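Local coordinates for filamentation induced by cAMP protein Fic (Desulfovibrio alaskensis, PDB 4RGL) that belongs to the Fic/DOC family and is mostly helical, with a C-terminal part related to helix-turn-helix domains, at residues Arg45-Ile59 / Ala209-Gln221. Sequence-based numbering, arbitrary orientation.
Sequences RRENRIRTIQASLAI and AYLPVETVIRDRQ
Arg45 and Arg49, one helical turn apart, both engage the ring of Tyr210, but in quite different ways. The extended Arg45 chain lies over one ring face, its CD 3.8 Å from the centroid of the Tyr210 ring in a CH-pi contact; its guanidinium sits too far off for more than a weak attraction. Arg49 bends twice along its chain, which brings its guanidinium almost parallel to the ring plane, with NH2 3.5 Å from Tyr210 CE1. That same NH2 donates a fairly straight bond to Ala209 O (3.1 Å, 163° at the hydrogen), approaching from above the carbonyl plane, while NH1 of Arg49 forms a salt bridge with Glu96. Between them in sequence, Asn48 packs its amide against Pro212, the centre of an inverse gamma turn. Thr52 holds OG1 anti to its own carbonyl carbon (chi1 -71°), where it gives a hydrogen bond to Glu214 OE1 at 2.9 Å, and its methyl lies alongside the carboxylate. The hydroxyl meets OE1 from above the plane of this buried carboxylate. Ala55 CB rests on the backbone of Glu214, 3.6 Å from Glu214 O. Arg218 enters as a knob between Gln54, Ala55, Ala58 and Ile59; Asp219 OD1 lies in the plane of its guanidinium and forms a salt bridge with Arg218 NE at 3.2 Å. At the far end Ile59 CD1 lies 3.9 Å from Ile217 CG2, and a water joins Gln221 NE2 to Ile59 O, the latter weakly. Segments 45-59 and 214-219 run nearly parallel, crossing at 27° with axes 8.3 Å apart. Their contact is buried near the centre of the chain: helices 66-74 and 82-95 pack on 45-59, helix 238-257 packs on 209-221, and helix 189-202 touches both.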
loop_
_atom_site.group_PDB
_atom_site.type_symbol
_atom_site.label_atom_id
_atom_site.label_comp_id
_atom_site.label_asym_id
_atom_site.label_seq_id
_atom_site.Cartn_x
_atom_site.Cartn_y
_atom_site.Cartn_z
ATOM N N ARG A 45 -0.629 0.458 7.907
ATOM C CA ARG A 45 -1.554 0.240 6.785
ATOM C C ARG A 45 -1.547 1.443 5.852
ATOM O O ARG A 45 -1.512 1.281 4.632
ATOM C CB ARG A 45 -2.982 -0.023 7.288
ATOM C CG ARG A 45 -3.167 -1.344 7.985
ATOM C CD ARG A 45 -4.639 -1.617 8.241
ATOM N NE ARG A 45 -4.846 -2.832 9.024
ATOM C CZ ARG A 45 -4.942 -2.851 10.350
ATOM N NH1 ARG A 45 -4.846 -1.723 11.045
ATOM N NH2 ARG A 45 -5.133 -3.995 10.991
ATOM N N ARG A 46 -1.548 2.660 6.431
ATOM C CA ARG A 46 -1.531 3.890 5.660
ATOM C C ARG A 46 -0.189 4.056 4.928
ATOM O O ARG A 46 -0.178 4.379 3.742
ATOM C CB ARG A 46 -1.810 5.106 6.567
ATOM C CG ARG A 46 -1.903 6.446 5.809
ATOM C CD ARG A 46 -2.977 6.433 4.709
ATOM N NE ARG A 46 -4.310 6.114 5.235
ATOM C CZ ARG A 46 -5.144 7.019 5.733
ATOM N NH1 ARG A 46 -4.782 8.295 5.806
ATOM N NH2 ARG A 46 -6.333 6.653 6.192
ATOM N N GLU A 47 0.946 3.794 5.631
ATOM C CA GLU A 47 2.279 3.873 5.021
ATOM C C GLU A 47 2.339 3.016 3.770
ATOM O O GLU A 47 2.790 3.482 2.726
ATOM C CB GLU A 47 3.366 3.433 6.018
ATOM C CG GLU A 47 3.638 4.438 7.127
ATOM C CD GLU A 47 4.717 4.014 8.112
ATOM O OE1 GLU A 47 5.539 3.133 7.760
ATOM O OE2 GLU A 47 4.767 4.597 9.219
ATOM N N ASN A 48 1.819 1.776 3.857
ATOM C CA ASN A 48 1.773 0.856 2.725
ATOM C C ASN A 48 0.837 1.367 1.647
ATOM O O ASN A 48 1.202 1.371 0.468
ATOM C CB ASN A 48 1.338 -0.526 3.182
ATOM C CG ASN A 48 2.382 -1.247 3.989
ATOM O OD1 ASN A 48 3.566 -0.883 3.991
ATOM N ND2 ASN A 48 1.988 -2.343 4.610
ATOM N N ARG A 49 -0.376 1.823 2.047
ATOM C CA ARG A 49 -1.359 2.363 1.111
ATOM C C ARG A 49 -0.773 3.567 0.344
ATOM O O ARG A 49 -0.902 3.629 -0.873
ATOM C CB ARG A 49 -2.649 2.763 1.857
ATOM C CG ARG A 49 -3.749 3.369 0.959
ATOM C CD ARG A 49 -4.138 2.461 -0.218
ATOM N NE ARG A 49 -4.465 1.092 0.209
ATOM C CZ ARG A 49 -5.662 0.714 0.652
ATOM N NH1 ARG A 49 -6.628 1.608 0.817
ATOM N NH2 ARG A 49 -5.882 -0.546 0.986
ATOM N N ILE A 50 -0.056 4.476 1.056
ATOM C CA ILE A 50 0.581 5.638 0.432
ATOM C C ILE A 50 1.654 5.164 -0.588
ATOM O O ILE A 50 1.707 5.686 -1.705
ATOM C CB ILE A 50 1.185 6.593 1.506
ATOM C CG1 ILE A 50 0.054 7.265 2.340
ATOM C CG2 ILE A 50 2.089 7.648 0.858
ATOM C CD1 ILE A 50 0.551 8.194 3.507
ATOM N N ARG A 51 2.451 4.116 -0.221
ATOM C CA ARG A 51 3.457 3.530 -1.122
ATOM C C ARG A 51 2.796 2.956 -2.380
ATOM O O ARG A 51 3.290 3.177 -3.487
ATOM C CB ARG A 51 4.266 2.437 -0.405
ATOM C CG ARG A 51 5.240 2.973 0.635
ATOM C CD ARG A 51 5.998 1.852 1.310
ATOM N NE ARG A 51 6.836 1.119 0.362
ATOM C CZ ARG A 51 7.365 -0.074 0.611
ATOM N NH1 ARG A 51 7.104 -0.698 1.754
ATOM N NH2 ARG A 51 8.117 -0.675 -0.301
ATOM N N THR A 52 1.666 2.223 -2.209
ATOM C CA THR A 52 0.893 1.666 -3.328
ATOM C C THR A 52 0.433 2.796 -4.287
ATOM O O THR A 52 0.644 2.706 -5.500
ATOM C CB THR A 52 -0.317 0.871 -2.785
ATOM O OG1 THR A 52 0.153 -0.324 -2.167
ATOM C CG2 THR A 52 -1.335 0.528 -3.873
ATOM N N ILE A 53 -0.161 3.859 -3.730
ATOM C CA ILE A 53 -0.688 4.968 -4.514
ATOM C C ILE A 53 0.453 5.697 -5.238
ATOM O O ILE A 53 0.394 5.862 -6.457
ATOM C CB ILE A 53 -1.503 5.934 -3.606
ATOM C CG1 ILE A 53 -2.782 5.226 -3.070
ATOM C CG2 ILE A 53 -1.857 7.222 -4.354
ATOM C CD1 ILE A 53 -3.412 5.886 -1.891
ATOM N N GLN A 54 1.507 6.092 -4.495
ATOM C CA GLN A 54 2.628 6.823 -5.072
ATOM C C GLN A 54 3.263 6.027 -6.221
ATOM O O GLN A 54 3.453 6.572 -7.300
ATOM C CB GLN A 54 3.676 7.150 -3.995
ATOM C CG GLN A 54 4.806 8.077 -4.478
ATOM C CD GLN A 54 5.824 7.362 -5.328
ATOM O OE1 GLN A 54 6.237 6.240 -5.035
ATOM N NE2 GLN A 54 6.295 8.024 -6.360
ATOM N N ALA A 55 3.550 4.730 -5.998
ATOM C CA ALA A 55 4.189 3.894 -7.018
ATOM C C ALA A 55 3.266 3.682 -8.227
ATOM O O ALA A 55 3.701 3.870 -9.361
ATOM C CB ALA A 55 4.591 2.556 -6.427
ATOM N N SER A 56 1.976 3.330 -7.983
ATOM C CA SER A 56 1.002 3.111 -9.073
ATOM C C SER A 56 0.890 4.357 -9.964
ATOM O O SER A 56 0.900 4.236 -11.191
ATOM C CB SER A 56 -0.369 2.745 -8.507
ATOM O OG SER A 56 -1.310 2.479 -9.534
ATOM N N LEU A 57 0.873 5.561 -9.343
ATOM C CA LEU A 57 0.808 6.824 -10.086
ATOM C C LEU A 57 2.164 7.157 -10.728
ATOM O O LEU A 57 2.199 7.704 -11.831
ATOM C CB LEU A 57 0.359 7.980 -9.166
ATOM C CG LEU A 57 -1.122 7.968 -8.737
ATOM C CD1 LEU A 57 -1.375 8.977 -7.666
ATOM C CD2 LEU A 57 -2.025 8.239 -9.900
ATOM N N ALA A 58 3.281 6.797 -10.053
ATOM C CA ALA A 58 4.633 7.046 -10.584
ATOM C C ALA A 58 4.856 6.284 -11.886
ATOM O O ALA A 58 5.517 6.797 -12.793
ATOM C CB ALA A 58 5.685 6.648 -9.560
ATOM N N ILE A 59 4.274 5.059 -11.995
ATOM C CA ILE A 59 4.387 4.235 -13.205
ATOM C C ILE A 59 3.744 4.962 -14.391
ATOM O O ILE A 59 4.250 4.879 -15.511
ATOM C CB ILE A 59 3.749 2.832 -12.988
ATOM C CG1 ILE A 59 4.478 2.060 -11.855
ATOM C CG2 ILE A 59 3.751 2.020 -14.301
ATOM C CD1 ILE A 59 3.789 0.712 -11.436
ATOM N N ALA A 209 -4.592 -6.133 0.748
ATOM C CA ALA A 209 -4.965 -4.785 0.313
ATOM C C ALA A 209 -3.899 -3.774 0.730
ATOM O O ALA A 209 -3.814 -2.680 0.150
ATOM C CB ALA A 209 -6.314 -4.396 0.899
ATOM N N TYR A 210 -3.044 -4.159 1.706
ATOM C CA TYR A 210 -1.982 -3.294 2.204
ATOM C C TYR A 210 -0.596 -3.847 1.808
ATOM O O TYR A 210 0.406 -3.513 2.435
ATOM C CB TYR A 210 -2.095 -3.130 3.728
ATOM C CG TYR A 210 -3.464 -2.653 4.166
ATOM C CD1 TYR A 210 -3.831 -1.314 4.043
ATOM C CD2 TYR A 210 -4.423 -3.552 4.624
ATOM C CE1 TYR A 210 -5.112 -0.879 4.384
ATOM C CE2 TYR A 210 -5.704 -3.128 4.980
ATOM C CZ TYR A 210 -6.047 -1.790 4.853
ATOM O OH TYR A 210 -7.306 -1.367 5.210
ATOM N N LEU A 211 -0.545 -4.646 0.725
ATOM C CA LEU A 211 0.714 -5.163 0.187
ATOM C C LEU A 211 1.244 -4.221 -0.924
ATOM O O LEU A 211 0.620 -4.102 -1.987
ATOM C CB LEU A 211 0.511 -6.596 -0.356
ATOM C CG LEU A 211 1.760 -7.302 -0.901
ATOM C CD1 LEU A 211 2.793 -7.494 0.184
ATOM C CD2 LEU A 211 1.400 -8.635 -1.523
ATOM N N PRO A 212 2.350 -3.475 -0.667
ATOM C CA PRO A 212 2.802 -2.479 -1.659
ATOM C C PRO A 212 3.626 -3.118 -2.793
ATOM O O PRO A 212 4.749 -2.681 -3.064
ATOM C CB PRO A 212 3.654 -1.496 -0.822
ATOM C CG PRO A 212 3.643 -2.047 0.602
ATOM C CD PRO A 212 3.186 -3.451 0.540
ATOM N N VAL A 213 3.019 -4.088 -3.522
ATOM C CA VAL A 213 3.685 -4.785 -4.637
ATOM C C VAL A 213 4.009 -3.788 -5.790
ATOM O O VAL A 213 4.913 -4.044 -6.591
ATOM C CB VAL A 213 2.826 -5.984 -5.151
ATOM C CG1 VAL A 213 1.472 -5.514 -5.670
ATOM C CG2 VAL A 213 3.572 -6.784 -6.218
ATOM N N GLU A 214 3.313 -2.630 -5.817
ATOM C CA GLU A 214 3.477 -1.630 -6.869
ATOM C C GLU A 214 4.890 -1.006 -6.836
ATOM O O GLU A 214 5.405 -0.611 -7.883
ATOM C CB GLU A 214 2.409 -0.538 -6.747
ATOM C CG GLU A 214 0.977 -1.046 -6.941
ATOM C CD GLU A 214 0.378 -1.795 -5.761
ATOM O OE1 GLU A 214 0.937 -1.695 -4.646
ATOM O OE2 GLU A 214 -0.705 -2.400 -5.934
ATOM N N THR A 215 5.540 -0.974 -5.637
ATOM C CA THR A 215 6.923 -0.471 -5.507
ATOM C C THR A 215 7.899 -1.391 -6.267
ATOM O O THR A 215 8.896 -0.915 -6.805
ATOM C CB THR A 215 7.323 -0.351 -4.025
ATOM O OG1 THR A 215 7.304 -1.650 -3.424
ATOM C CG2 THR A 215 6.428 0.593 -3.257
ATOM N N VAL A 216 7.597 -2.712 -6.317
ATOM C CA VAL A 216 8.420 -3.685 -7.052
ATOM C C VAL A 216 8.194 -3.508 -8.565
ATOM O O VAL A 216 9.159 -3.463 -9.334
ATOM C CB VAL A 216 8.119 -5.146 -6.600
ATOM C CG1 VAL A 216 8.962 -6.148 -7.381
ATOM C CG2 VAL A 216 8.337 -5.312 -5.100
ATOM N N ILE A 217 6.916 -3.356 -8.978
ATOM C CA ILE A 217 6.549 -3.172 -10.388
ATOM C C ILE A 217 7.145 -1.860 -10.926
ATOM O O ILE A 217 7.551 -1.803 -12.082
ATOM C CB ILE A 217 5.005 -3.198 -10.549
ATOM C CG1 ILE A 217 4.411 -4.486 -9.935
ATOM C CG2 ILE A 217 4.598 -3.039 -12.024
ATOM C CD1 ILE A 217 2.878 -4.438 -9.725
ATOM N N ARG A 218 7.217 -0.812 -10.068
ATOM C CA ARG A 218 7.796 0.488 -10.444
ATOM C C ARG A 218 9.317 0.371 -10.660
ATOM O O ARG A 218 9.858 0.976 -11.588
ATOM C CB ARG A 218 7.494 1.538 -9.365
ATOM C CG ARG A 218 8.054 2.929 -9.669
ATOM C CD ARG A 218 8.102 3.775 -8.415
ATOM N NE ARG A 218 8.992 3.189 -7.410
ATOM C CZ ARG A 218 8.921 3.454 -6.110
ATOM N NH1 ARG A 218 7.972 4.254 -5.641
ATOM N NH2 ARG A 218 9.763 2.878 -5.263
ATOM N N ASP A 219 9.999 -0.401 -9.804
ATOM C CA ASP A 219 11.440 -0.564 -9.897
ATOM C C ASP A 219 11.814 -1.544 -11.032
ATOM O O ASP A 219 12.888 -1.418 -11.625
ATOM C CB ASP A 219 12.015 -1.042 -8.554
ATOM C CG ASP A 219 11.821 -0.042 -7.411
ATOM O OD1 ASP A 219 11.485 1.142 -7.700
ATOM O OD2 ASP A 219 12.022 -0.432 -6.239
ATOM N N ARG A 220 10.907 -2.490 -11.354
ATOM C CA ARG A 220 11.117 -3.442 -12.460
ATOM C C ARG A 220 10.269 -3.046 -13.663
ATOM O O ARG A 220 9.821 -3.915 -14.418
ATOM C CB ARG A 220 10.773 -4.877 -12.014
ATOM C CG ARG A 220 11.594 -5.376 -10.846
ATOM C CD ARG A 220 11.175 -6.773 -10.462
ATOM N NE ARG A 220 11.818 -7.215 -9.232
ATOM C CZ ARG A 220 11.533 -8.358 -8.622
ATOM N NH1 ARG A 220 10.608 -9.174 -9.121
ATOM N NH2 ARG A 220 12.155 -8.690 -7.497
ATOM N N GLN A 221 10.039 -1.733 -13.839
ATOM C CA GLN A 221 9.131 -1.200 -14.852
ATOM C C GLN A 221 9.540 -1.644 -16.280
ATOM O O GLN A 221 8.690 -2.123 -17.038
ATOM C CB GLN A 221 9.082 0.326 -14.762
ATOM C CG GLN A 221 7.871 0.939 -15.441
ATOM C CD GLN A 221 7.772 2.420 -15.179
ATOM O OE1 GLN A 221 8.131 2.915 -14.102
ATOM N NE2 GLN A 221 7.199 3.149 -16.126
HETATM O O HOH W 1 7.546 5.832 -15.931
#